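Local coordinates for protein alpha-fucosidase (Bifidobacterium bifidum, PDB 2EAB) that probably removes alpha-1,2-linked L-fucose from its substrates, this chain being the glycoside hydrolase family 95 catalytic piece of a longer protein, at residues Y331-G339 with W809-L817; N424-A435 with I766-D777. All coordinates share one frame; numbering follows the deposited sequence.

Contact 1: Y331-G339 with W809-L817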
# COMPACT_ATOMS: atom_id res chain seq x y z
N TYR A 331 -3.89 14.42 -8.22
CA TYR A 331 -5.15 13.73 -8.45
C TYR A 331 -5.58 13.75 -9.91
O TYR A 331 -6.06 12.75 -10.43
CB TYR A 331 -6.26 14.29 -7.55
CG TYR A 331 -7.55 13.53 -7.68
CD1 TYR A 331 -7.80 12.38 -6.92
CD2 TYR A 331 -8.54 13.95 -8.58
CE1 TYR A 331 -8.98 11.67 -7.05
CE2 TYR A 331 -9.72 13.25 -8.72
CZ TYR A 331 -9.94 12.11 -7.95
OH TYR A 331 -11.11 11.40 -8.07
N ASP A 332 -5.41 14.90 -10.57
CA ASP A 332 -5.92 15.05 -11.93
C ASP A 332 -5.02 14.44 -13.02
O ASP A 332 -5.34 14.55 -14.21
CB ASP A 332 -6.27 16.52 -12.22
CG ASP A 332 -7.54 16.96 -11.53
OD1 ASP A 332 -8.42 16.11 -11.27
OD2 ASP A 332 -7.68 18.18 -11.25
N ARG A 333 -3.93 13.78 -12.63
CA ARG A 333 -3.04 13.14 -13.60
C ARG A 333 -3.71 12.01 -14.36
O ARG A 333 -3.36 11.74 -15.51
CB ARG A 333 -1.79 12.60 -12.92
CG ARG A 333 -0.85 13.67 -12.40
CD ARG A 333 0.24 13.03 -11.58
NE ARG A 333 1.16 14.01 -11.03
CZ ARG A 333 2.19 13.70 -10.24
NH1 ARG A 333 2.44 12.44 -9.92
NH2 ARG A 333 2.98 14.66 -9.78
N VAL A 334 -4.66 11.34 -13.71
CA VAL A 334 -5.36 10.21 -14.29
C VAL A 334 -6.83 10.56 -14.47
O VAL A 334 -7.47 11.09 -13.56
CB VAL A 334 -5.22 8.93 -13.41
CG1 VAL A 334 -6.10 7.80 -13.93
CG2 VAL A 334 -3.76 8.49 -13.36
N LYS A 335 -7.36 10.27 -15.65
CA LYS A 335 -8.79 10.38 -15.91
C LYS A 335 -9.28 9.07 -16.48
O LYS A 335 -8.56 8.40 -17.24
CB LYS A 335 -9.08 11.53 -16.89
CG LYS A 335 -8.68 12.90 -16.37
CD LYS A 335 -9.59 13.34 -15.23
CE LYS A 335 -9.01 14.50 -14.45
NZ LYS A 335 -9.98 14.98 -13.42
N ILE A 336 -10.49 8.68 -16.12
CA ILE A 336 -11.07 7.43 -16.60
C ILE A 336 -12.55 7.62 -16.89
O ILE A 336 -13.30 8.14 -16.05
CB ILE A 336 -10.79 6.24 -15.63
CG1 ILE A 336 -11.29 4.92 -16.22
CG2 ILE A 336 -11.37 6.51 -14.22
CD1 ILE A 336 -10.79 3.68 -15.51
N ASP A 337 -12.96 7.23 -18.09
CA ASP A 337 -14.35 7.35 -18.52
C ASP A 337 -14.86 6.01 -19.00
O ASP A 337 -14.48 5.54 -20.08
CB ASP A 337 -14.52 8.42 -19.61
CG ASP A 337 -15.98 8.79 -19.86
OD1 ASP A 337 -16.89 8.15 -19.30
OD2 ASP A 337 -16.20 9.75 -20.64
N LEU A 338 -15.71 5.40 -18.19
CA LEU A 338 -16.35 4.13 -18.54
C LEU A 338 -17.84 4.30 -18.78
O LEU A 338 -18.57 3.32 -18.91
CB LEU A 338 -16.10 3.09 -17.45
CG LEU A 338 -14.66 2.72 -17.12
CD1 LEU A 338 -14.64 1.66 -16.03
CD2 LEU A 338 -13.90 2.25 -18.36
N GLY A 339 -18.29 5.55 -18.85
CA GLY A 339 -19.71 5.86 -19.05
C GLY A 339 -20.46 6.10 -17.75
O GLY A 339 -21.69 6.01 -17.71
N TRP A 809 -17.00 -3.61 -20.15
CA TRP A 809 -16.58 -2.26 -20.52
C TRP A 809 -16.31 -2.22 -22.03
O TRP A 809 -15.16 -2.20 -22.46
CB TRP A 809 -15.33 -1.83 -19.74
CG TRP A 809 -15.45 -1.88 -18.23
CD1 TRP A 809 -16.60 -1.95 -17.48
CD2 TRP A 809 -14.37 -1.82 -17.30
NE1 TRP A 809 -16.29 -1.95 -16.14
CE2 TRP A 809 -14.93 -1.87 -16.00
CE3 TRP A 809 -12.98 -1.72 -17.43
CZ2 TRP A 809 -14.14 -1.84 -14.84
CZ3 TRP A 809 -12.20 -1.69 -16.29
CH2 TRP A 809 -12.78 -1.75 -15.01
N ALA A 810 -17.38 -2.20 -22.82
CA ALA A 810 -17.28 -2.29 -24.28
C ALA A 810 -16.56 -1.09 -24.89
O ALA A 810 -15.85 -1.22 -25.89
CB ALA A 810 -18.67 -2.45 -24.89
N GLY A 811 -16.76 0.08 -24.29
CA GLY A 811 -16.14 1.31 -24.75
C GLY A 811 -15.70 2.15 -23.57
O GLY A 811 -16.25 2.05 -22.48
N GLY A 812 -14.70 2.99 -23.80
CA GLY A 812 -14.22 3.86 -22.75
C GLY A 812 -12.91 4.51 -23.11
O GLY A 812 -12.40 4.35 -24.22
N SER A 813 -12.37 5.25 -22.15
CA SER A 813 -11.05 5.85 -22.30
C SER A 813 -10.41 6.00 -20.94
O SER A 813 -11.09 6.07 -19.91
CB SER A 813 -11.13 7.20 -23.02
OG SER A 813 -11.84 8.14 -22.25
N VAL A 814 -9.08 6.02 -20.94
CA VAL A 814 -8.29 6.30 -19.76
C VAL A 814 -7.09 7.13 -20.21
O VAL A 814 -6.61 6.97 -21.34
CB VAL A 814 -7.86 4.99 -19.04
CG1 VAL A 814 -6.90 4.16 -19.90
CG2 VAL A 814 -7.25 5.28 -17.66
N SER A 815 -6.64 8.03 -19.35
CA SER A 815 -5.46 8.83 -19.64
C SER A 815 -4.62 8.96 -18.39
O SER A 815 -5.14 8.99 -17.28
CB SER A 815 -5.85 10.21 -20.18
OG SER A 815 -6.60 10.95 -19.24
N GLY A 816 -3.30 9.01 -18.59
CA GLY A 816 -2.40 9.31 -17.50
C GLY A 816 -1.82 8.14 -16.73
O GLY A 816 -1.15 8.35 -15.72
N LEU A 817 -2.08 6.91 -17.17
CA LEU A 817 -1.42 5.76 -16.56
C LEU A 817 0.06 5.77 -16.91
O LEU A 817 0.46 6.45 -17.86
CB LEU A 817 -2.07 4.45 -17.00
CG LEU A 817 -3.57 4.31 -16.71
CD1 LEU A 817 -4.04 2.92 -17.10
CD2 LEU A 817 -3.91 4.60 -15.25
O HOH W 1 -4.93 12.36 -17.73
O HOH W 2 -14.34 8.52 -23.19
O HOH W 3 -17.65 1.05 -20.20
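Leu338 sets its CD1 methyl squarely over the indole of Trp809, 3.6 Å from the centroid of the six-membered ring and only 14° off the ring normal, a CH-pi contact. With CG anti to the carbonyl carbon (chi1 -60°), the leucine reaches down to the ring, while its CD2 lies off toward CE3. The indole is held from elsewhere too: NE1 bonds to Glu372 and the ring meets that of Tyr742. Beyond this pair two antiparallel strands run in register. Asp337 and Ser813 bond both ways, Asp337 N almost straight to Ser813 O at 2.9 Å, and Lys335 and Ser815 form a second such pair. Lys335, Asp337, Ser813 and Ser815 share one face of the sheet, where Ser815 OG sits beside the CB of Lys335 at 3.5 Å. The lysine then bends at chi2 and carries NZ off to Asp332, whose OD1 it meets from above the carboxylate plane in a salt bridge. Asp337 likewise turns away, and its OD1 accepts from Gly339 N to form an Asx turn. Water joins Ser815 OG to Arg333 O. On the other face Ile336 CB meets Val814 CG2 at 4.2 Å, and both residues rest on Leu780 of helix 767-780. Just past the last bridged pair, Val334 and Leu817 cross obliquely, CG1 4.1 Å from CD2; a CB on Gly816 would strike Arg333 O. Gly816 and Leu817 together face Val825 in a G1 beta bulge. Strand 335-337 is thus the outermost of an antiparallel sheet whose other strands come from the C-terminal part.

Contact 2: N424-A435 with I766-D777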
# COMPACT_ATOMS: atom_id res chain seq x y z
N ASN A 424 0.44 -6.92 2.75
CA ASN A 424 -0.40 -5.74 2.96
C ASN A 424 0.29 -4.44 2.60
O ASN A 424 -0.23 -3.65 1.81
CB ASN A 424 -0.91 -5.68 4.40
CG ASN A 424 -1.61 -6.96 4.83
OD1 ASN A 424 -2.83 -7.10 4.68
ND2 ASN A 424 -0.85 -7.90 5.33
N LEU A 425 1.48 -4.23 3.15
CA LEU A 425 2.25 -3.04 2.82
C LEU A 425 2.62 -3.02 1.34
O LEU A 425 2.60 -1.96 0.70
CB LEU A 425 3.50 -2.94 3.70
CG LEU A 425 4.32 -1.66 3.56
CD1 LEU A 425 3.50 -0.42 3.92
CD2 LEU A 425 5.60 -1.73 4.38
N GLN A 426 2.93 -4.19 0.79
CA GLN A 426 3.17 -4.34 -0.64
C GLN A 426 1.97 -3.82 -1.43
O GLN A 426 2.13 -3.04 -2.37
CB GLN A 426 3.44 -5.80 -1.00
CG GLN A 426 4.81 -6.32 -0.57
CD GLN A 426 4.90 -6.77 0.88
OE1 GLN A 426 3.92 -6.75 1.64
NE2 GLN A 426 6.10 -7.21 1.28
N MET A 427 0.77 -4.27 -1.06
CA MET A 427 -0.46 -3.88 -1.74
C MET A 427 -0.70 -2.37 -1.69
O MET A 427 -1.15 -1.78 -2.67
CB MET A 427 -1.65 -4.64 -1.17
CG MET A 427 -2.91 -4.48 -2.00
SD MET A 427 -4.27 -5.53 -1.50
CE MET A 427 -3.51 -7.16 -1.59
N ASN A 428 -0.38 -1.75 -0.55
CA ASN A 428 -0.50 -0.30 -0.41
C ASN A 428 0.29 0.43 -1.49
O ASN A 428 -0.06 1.56 -1.85
CB ASN A 428 0.02 0.16 0.95
CG ASN A 428 -0.91 -0.15 2.10
OD1 ASN A 428 -1.87 -0.92 1.96
ND2 ASN A 428 -0.62 0.42 3.26
N TYR A 429 1.37 -0.19 -1.96
CA TYR A 429 2.24 0.40 -2.97
C TYR A 429 2.23 -0.35 -4.30
O TYR A 429 3.22 -0.34 -5.04
CB TYR A 429 3.66 0.63 -2.41
CG TYR A 429 3.62 1.70 -1.34
CD1 TYR A 429 3.75 3.04 -1.67
CD2 TYR A 429 3.38 1.37 -0.01
CE1 TYR A 429 3.66 4.03 -0.70
CE2 TYR A 429 3.29 2.35 0.97
CZ TYR A 429 3.43 3.68 0.61
OH TYR A 429 3.33 4.64 1.59
N TRP A 430 1.10 -0.99 -4.60
CA TRP A 430 0.88 -1.55 -5.94
C TRP A 430 0.36 -0.56 -7.00
O TRP A 430 0.76 -0.69 -8.15
CB TRP A 430 -0.03 -2.78 -5.92
CG TRP A 430 0.62 -4.02 -5.39
CD1 TRP A 430 1.96 -4.24 -5.19
CD2 TRP A 430 -0.04 -5.23 -5.03
NE1 TRP A 430 2.16 -5.52 -4.69
CE2 TRP A 430 0.94 -6.15 -4.59
CE3 TRP A 430 -1.39 -5.64 -5.04
CZ2 TRP A 430 0.62 -7.44 -4.15
CZ3 TRP A 430 -1.70 -6.92 -4.60
CH2 TRP A 430 -0.70 -7.81 -4.17
N PRO A 431 -0.56 0.37 -6.65
CA PRO A 431 -1.00 1.30 -7.71
C PRO A 431 -0.16 2.56 -7.83
O PRO A 431 -0.41 3.39 -8.69
CB PRO A 431 -2.40 1.68 -7.26
CG PRO A 431 -2.31 1.67 -5.76
CD PRO A 431 -1.30 0.58 -5.40
N THR A 432 0.84 2.70 -6.97
CA THR A 432 1.49 3.99 -6.79
C THR A 432 2.17 4.50 -8.05
O THR A 432 2.15 5.70 -8.33
CB THR A 432 2.51 3.90 -5.64
OG1 THR A 432 1.92 3.17 -4.55
CG2 THR A 432 2.93 5.29 -5.16
N TYR A 433 2.76 3.59 -8.82
CA TYR A 433 3.46 3.99 -10.04
C TYR A 433 2.55 3.97 -11.27
O TYR A 433 2.52 4.94 -12.03
CB TYR A 433 4.68 3.11 -10.25
CG TYR A 433 5.54 2.95 -9.02
CD1 TYR A 433 6.33 4.01 -8.56
CD2 TYR A 433 5.54 1.76 -8.29
CE1 TYR A 433 7.10 3.88 -7.43
CE2 TYR A 433 6.31 1.61 -7.15
CZ TYR A 433 7.09 2.67 -6.73
OH TYR A 433 7.88 2.54 -5.61
N SER A 434 1.81 2.88 -11.45
CA SER A 434 0.96 2.73 -12.63
C SER A 434 -0.14 3.79 -12.66
O SER A 434 -0.55 4.23 -13.74
CB SER A 434 0.38 1.32 -12.72
OG SER A 434 -0.49 1.06 -11.64
N ALA A 435 -0.60 4.21 -11.48
CA ALA A 435 -1.61 5.26 -11.39
C ALA A 435 -1.01 6.67 -11.25
O ALA A 435 -1.69 7.60 -10.81
CB ALA A 435 -2.61 4.97 -10.27
N ILE A 766 -7.04 -0.86 4.58
CA ILE A 766 -6.88 -0.02 3.39
C ILE A 766 -6.24 -0.76 2.21
O ILE A 766 -6.39 -0.34 1.05
CB ILE A 766 -6.09 1.27 3.73
CG1 ILE A 766 -6.43 2.40 2.76
CG2 ILE A 766 -4.58 0.99 3.83
CD1 ILE A 766 -5.98 3.77 3.23
N ASP A 767 -5.55 -1.86 2.50
CA ASP A 767 -4.86 -2.62 1.46
C ASP A 767 -5.72 -2.85 0.22
O ASP A 767 -5.30 -2.51 -0.90
CB ASP A 767 -4.27 -3.94 2.00
CG ASP A 767 -5.21 -4.71 2.92
OD1 ASP A 767 -6.43 -4.81 2.66
OD2 ASP A 767 -4.71 -5.26 3.93
N GLY A 768 -6.93 -3.36 0.42
CA GLY A 768 -7.83 -3.66 -0.69
C GLY A 768 -8.28 -2.45 -1.49
O GLY A 768 -8.62 -2.58 -2.66
N ASN A 769 -8.30 -1.27 -0.87
CA ASN A 769 -8.57 -0.03 -1.61
C ASN A 769 -7.47 0.20 -2.65
O ASN A 769 -7.74 0.48 -3.82
CB ASN A 769 -8.65 1.18 -0.68
CG ASN A 769 -9.98 1.28 0.05
OD1 ASN A 769 -10.04 1.13 1.27
ND2 ASN A 769 -11.06 1.53 -0.70
N PHE A 770 -6.22 0.07 -2.20
CA PHE A 770 -5.08 0.23 -3.09
C PHE A 770 -4.99 -0.91 -4.10
O PHE A 770 -4.63 -0.70 -5.27
CB PHE A 770 -3.80 0.36 -2.27
CG PHE A 770 -3.77 1.55 -1.35
CD1 PHE A 770 -4.03 2.83 -1.83
CD2 PHE A 770 -3.45 1.40 -0.00
CE1 PHE A 770 -3.98 3.93 -0.99
CE2 PHE A 770 -3.39 2.50 0.84
CZ PHE A 770 -3.67 3.77 0.36
N GLY A 771 -5.35 -2.12 -3.67
CA GLY A 771 -5.37 -3.28 -4.55
C GLY A 771 -6.37 -3.15 -5.68
O GLY A 771 -6.10 -3.57 -6.80
N ASN A 772 -7.51 -2.54 -5.39
CA ASN A 772 -8.52 -2.29 -6.41
C ASN A 772 -7.98 -1.37 -7.51
O ASN A 772 -8.05 -1.70 -8.70
CB ASN A 772 -9.79 -1.70 -5.77
CG ASN A 772 -10.85 -1.37 -6.79
OD1 ASN A 772 -10.74 -0.37 -7.51
ND2 ASN A 772 -11.87 -2.21 -6.88
N THR A 773 -7.41 -0.24 -7.11
CA THR A 773 -6.84 0.71 -8.06
C THR A 773 -5.78 0.03 -8.92
O THR A 773 -5.77 0.19 -10.15
CB THR A 773 -6.25 1.92 -7.32
OG1 THR A 773 -7.29 2.54 -6.56
CG2 THR A 773 -5.67 2.95 -8.29
N SER A 774 -4.91 -0.75 -8.29
CA SER A 774 -3.88 -1.46 -9.03
C SER A 774 -4.49 -2.45 -10.02
O SER A 774 -4.04 -2.55 -11.16
CB SER A 774 -2.94 -2.20 -8.09
OG SER A 774 -1.97 -2.93 -8.82
N GLY A 775 -5.52 -3.18 -9.57
CA GLY A 775 -6.15 -4.20 -10.41
C GLY A 775 -6.78 -3.62 -11.66
O GLY A 775 -6.66 -4.18 -12.75
N VAL A 776 -7.47 -2.50 -11.50
CA VAL A 776 -8.03 -1.80 -12.65
C VAL A 776 -6.91 -1.35 -13.60
O VAL A 776 -7.01 -1.53 -14.82
CB VAL A 776 -8.92 -0.61 -12.22
CG1 VAL A 776 -9.37 0.19 -13.43
CG2 VAL A 776 -10.13 -1.12 -11.45
N ASP A 777 -5.84 -0.78 -13.05
CA ASP A 777 -4.69 -0.41 -13.87
C ASP A 777 -4.20 -1.61 -14.69
O ASP A 777 -3.98 -1.47 -15.89
CB ASP A 777 -3.54 0.14 -13.03
CG ASP A 777 -3.76 1.58 -12.59
OD1 ASP A 777 -4.82 2.15 -12.92
OD2 ASP A 777 -2.87 2.13 -11.90
O HOH W 4 -0.76 -1.55 -11.10
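Phe770 packs against Asn428 with the amide and ring planes 66° apart: OD1 of the asparagine lies 3.4 Å from CD2 of the phenylalanine, and the backbone O of Asn428 stands over one ring face, offset toward the rim. With CG anti to its carbonyl carbon (chi1 -61°), Phe770 also brings CB to 3.4 Å from Met427 O. Asn428 ND2 is spent on Asn396 O, which fixes how the amide is turned. Replacing Phe770 by alanine is likely to leave a gap beside Asn428 and take away the ring that packs against its amide. Asp767, the residue most covered here, lies side by side with Asn424 and points the same way. The backbone O of Asp767 is 3.2 Å from Met427 SD, and Met427 CG lies 3.7 Å from the bare CA of Gly771, where a CB would clash with the sulfur. Farther along, Pro431 lays CG 3.4 Å from Phe770 O and CB against Thr773 CG2. Ser434 OG closes the far end by donating to the anti lone pair of Asp777 OD2 at 2.6 Å. One water bonds to both Ser434 OG and Ser774 OG, the latter also hydrogen-bonded to Asn730 OD1 of helix 722-734. Helices 424-428 and 767-777 thus cross at 47° with axes 8.2 Å apart, wholly buried inside what is, as in family 95 relatives, an (alpha/alpha)6 barrel. Trp723 of helix 722-734 touches Asn424, Met427 and Asp767, and helix 365-386 covers Phe770 through Thr383 and bonds Asp777 OD1 through Tyr376. A backbone hydrogen bond joins Ser434 to Val818 of strand 812-819.

In the fold
Read from the N terminus, the chain leaves helix 316-331, lays down the short strand 335-337, and meets its partner in contact 1 only some 470 residues later. Contact 2 lies wholly within that loop, closing a smaller one of about 330 residues between 424-435 and 766-777, so the two are nested and do not cross. Their centres are about 17 Å apart, yet they touch: Val334 CG2 is 3.4 Å from Ala435 O, and Leu817 CB is 3.6 Å from Ser434 O. The inner closure joins parts of the helical catalytic domain; the outer one ties that domain to the C-terminal sheet, whose strand 812-819 packs against helix 767-780 through Val814 and Leu817.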